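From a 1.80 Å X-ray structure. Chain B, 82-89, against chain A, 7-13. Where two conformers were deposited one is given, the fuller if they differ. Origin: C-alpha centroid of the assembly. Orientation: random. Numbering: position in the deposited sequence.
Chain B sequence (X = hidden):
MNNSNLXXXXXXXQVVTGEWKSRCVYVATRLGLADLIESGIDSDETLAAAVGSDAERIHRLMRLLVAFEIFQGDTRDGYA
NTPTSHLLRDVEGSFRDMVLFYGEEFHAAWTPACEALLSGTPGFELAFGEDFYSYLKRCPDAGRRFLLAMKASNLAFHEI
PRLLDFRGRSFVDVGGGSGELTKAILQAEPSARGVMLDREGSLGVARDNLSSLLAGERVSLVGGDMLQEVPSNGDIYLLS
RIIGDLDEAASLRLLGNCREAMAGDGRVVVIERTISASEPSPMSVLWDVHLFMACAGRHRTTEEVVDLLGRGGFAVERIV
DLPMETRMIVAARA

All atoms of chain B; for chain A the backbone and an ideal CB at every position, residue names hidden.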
# COMPACT_ATOMS: atom_id res chain seq x y z
N THR B 82 3.31 9.10 18.28
CA THR B 82 3.91 10.11 17.41
C THR B 82 2.75 10.94 16.84
O THR B 82 1.58 10.61 17.06
CB THR B 82 4.83 9.41 16.34
OG1 THR B 82 5.63 8.40 16.97
CG2 THR B 82 5.76 10.36 15.69
N PRO B 83 3.03 12.08 16.17
CA PRO B 83 1.88 12.82 15.60
C PRO B 83 0.90 11.94 14.71
O PRO B 83 -0.32 12.06 14.78
CB PRO B 83 2.57 13.93 14.77
CG PRO B 83 3.86 14.21 15.58
CD PRO B 83 4.31 12.84 16.04
N THR B 84 1.48 11.07 13.93
CA THR B 84 0.71 10.16 13.09
C THR B 84 -0.13 9.16 13.90
O THR B 84 -1.31 9.00 13.66
CB THR B 84 1.61 9.40 12.12
OG1 THR B 84 2.27 10.36 11.27
CG2 THR B 84 0.71 8.48 11.19
N SER B 85 0.48 8.50 14.89
CA SER B 85 -0.27 7.49 15.67
C SER B 85 -1.34 8.11 16.59
O SER B 85 -2.33 7.46 16.92
CB SER B 85 0.70 6.57 16.41
OG SER B 85 1.37 7.31 17.45
N HIS B 86 -1.17 9.39 16.97
CA HIS B 86 -2.19 10.05 17.77
C HIS B 86 -3.50 10.10 17.00
O HIS B 86 -4.59 10.11 17.58
CB HIS B 86 -1.75 11.48 18.16
CG HIS B 86 -0.93 11.53 19.43
ND1 HIS B 86 -1.42 11.07 20.63
CD2 HIS B 86 0.31 12.02 19.68
CE1 HIS B 86 -0.51 11.26 21.58
NE2 HIS B 86 0.54 11.83 21.03
N LEU B 87 -3.39 10.14 15.68
CA LEU B 87 -4.59 10.15 14.83
C LEU B 87 -5.38 8.82 14.87
O LEU B 87 -6.52 8.81 14.48
CB LEU B 87 -4.16 10.52 13.38
CG LEU B 87 -3.53 11.92 13.27
CD1 LEU B 87 -3.06 12.12 11.85
CD2 LEU B 87 -4.51 13.02 13.60
N LEU B 88 -4.76 7.74 15.32
CA LEU B 88 -5.38 6.44 15.45
C LEU B 88 -6.13 6.29 16.73
O LEU B 88 -6.85 5.31 16.91
CB LEU B 88 -4.29 5.34 15.38
CG LEU B 88 -3.40 5.40 14.14
CD1 LEU B 88 -2.47 4.19 14.15
CD2 LEU B 88 -4.23 5.43 12.86
N ARG B 89 -5.95 7.24 17.66
CA ARG B 89 -6.57 7.12 18.98
C ARG B 89 -8.09 7.26 18.93
O ARG B 89 -8.65 7.86 18.00
CB ARG B 89 -5.95 8.13 19.99
CG ARG B 89 -4.53 7.73 20.46
CD ARG B 89 -3.82 8.92 21.18
NE ARG B 89 -4.55 9.29 22.39
CZ ARG B 89 -4.61 10.52 22.89
NH1 ARG B 89 -3.98 11.52 22.31
NH2 ARG B 89 -5.30 10.74 24.01
N UNK A 7 0.38 17.85 8.60
CA UNK A 7 1.48 17.04 8.15
C UNK A 7 1.32 15.56 8.56
O UNK A 7 1.59 14.63 7.75
CB UNK A 7 2.79 17.61 8.70
N UNK A 8 0.90 15.35 9.80
CA UNK A 8 0.64 14.00 10.28
C UNK A 8 -0.51 13.34 9.51
O UNK A 8 -0.45 12.14 9.20
CB UNK A 8 0.32 14.03 11.78
N UNK A 9 -1.59 14.10 9.30
CA UNK A 9 -2.76 13.58 8.58
C UNK A 9 -2.35 13.20 7.15
O UNK A 9 -2.77 12.15 6.67
CB UNK A 9 -3.89 14.61 8.56
N UNK A 10 -1.50 14.00 6.52
CA UNK A 10 -1.11 13.75 5.13
C UNK A 10 -0.29 12.43 5.08
O UNK A 10 -0.44 11.61 4.18
CB UNK A 10 -0.30 14.92 4.57
N UNK A 11 0.54 12.24 6.10
CA UNK A 11 1.37 11.04 6.19
C UNK A 11 0.49 9.81 6.43
O UNK A 11 0.66 8.76 5.78
CB UNK A 11 2.41 11.18 7.31
N UNK A 12 -0.46 9.93 7.34
CA UNK A 12 -1.28 8.78 7.66
C UNK A 12 -2.05 8.38 6.42
O UNK A 12 -2.16 7.21 6.10
CB UNK A 12 -2.23 9.08 8.83
N UNK A 13 -2.67 9.36 5.75
CA UNK A 13 -3.47 9.02 4.55
C UNK A 13 -2.57 8.34 3.47
O UNK A 13 -2.99 7.39 2.76
CB UNK A 13 -4.12 10.28 3.98

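Positions 7 to 13 of chain A have helical backbone angles throughout, so the residues suited to each place are those a helix tolerates, and the direction of CA-to-CB, together with distance, largely indicates which of them meet chain B.

At position 7 the CA-to-CB bond points sideways and the ideal CB has no atom of this stretch of chain B close by. This stretch sets no demand here, and many residues would serve; the deposited one is Ala7(A).

Position 8 is the tightest. Its CA lies 4.8 Å from the CA of Thr84(B), the bond points toward chain B, and the ideal CB is already 3.6 Å from C of Pro83(B), 3.8 Å from N of Thr84(B) and 3.9 Å from CD1 of Leu87(B). With backbone on one flank and a leucine methyl on another, a small side chain, alanine, glycine or perhaps serine, suits it best. The residue is Ala8(A), whose CB packs 3.7 Å from CB of Pro83(B) and 3.9 Å from CD1 of Leu87(B).

At position 9 the bond points away, yet the ideal CB remains 4.2 Å from CD1 of Leu87(B). This contact asks little beyond an apolar first carbon, and several residues could supply that. Ala9(A) does so, and the same CD1 of Leu87(B) also reaches its backbone N at 3.5 Å.

Position 10 points away with no atom of this stretch of chain B near its CB, so a long or polar side chain could extend freely as far as this stretch is concerned. Arg10(A) makes no contact with it.

Position 11 points toward chain B, with OG1 of Thr84(B) 4.1 Å from the ideal CB. A hydroxyl can accept or donate, which favours a polar side chain, such as asparagine, serine or, with more length to place, glutamine, though a small apolar one would also be possible. In Asn11(A), chi1 is t and ND2 donates a hydrogen bond to OG1 of Thr84(B) at 3.0 Å, the one hydrogen bond between the stretches.

Position 12 also points toward chain B, where CG2 of Thr84(B), 3.8 Å from the ideal CB, and the side chains of Leu87(B) and Leu88(B) form an apolar surface. Leucine, isoleucine, valine or methionine would suit it. Leu12(A) packs on that surface: its CG lies 3.9 Å from CG2 of Thr84(B), its CD1 4.0 Å from CB of Leu87(B) and 4.1 Å from CD2 of Leu88(B), and its CD2 4.0 Å from that same CD2 of Leu88(B).

Position 13 is out of reach, leaving its choice undetermined by this stretch; it is Ile13(A).

Chain A, residues 7-13: AAARNLI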
# COMPACT_ATOMS: atom_id res chain seq x y z
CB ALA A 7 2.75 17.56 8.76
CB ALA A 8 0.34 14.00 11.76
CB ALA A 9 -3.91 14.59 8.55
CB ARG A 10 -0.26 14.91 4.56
CG ARG A 10 0.30 14.68 3.12
CD ARG A 10 0.83 16.01 2.47
NE ARG A 10 1.66 16.72 3.44
CZ ARG A 10 1.38 17.91 3.96
NH1 ARG A 10 0.28 18.58 3.56
NH2 ARG A 10 2.20 18.43 4.86
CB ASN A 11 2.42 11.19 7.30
CG ASN A 11 3.29 9.95 7.43
OD1 ASN A 11 3.97 9.55 6.49
ND2 ASN A 11 3.23 9.31 8.59
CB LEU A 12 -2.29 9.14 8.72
CG LEU A 12 -2.88 8.10 9.65
CD1 LEU A 12 -4.29 8.34 9.97
CD2 LEU A 12 -2.53 6.66 9.41
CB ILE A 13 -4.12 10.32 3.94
CG1 ILE A 13 -5.26 10.86 4.78
CG2 ILE A 13 -4.65 10.05 2.53
CD1 ILE A 13 -6.10 9.85 5.50
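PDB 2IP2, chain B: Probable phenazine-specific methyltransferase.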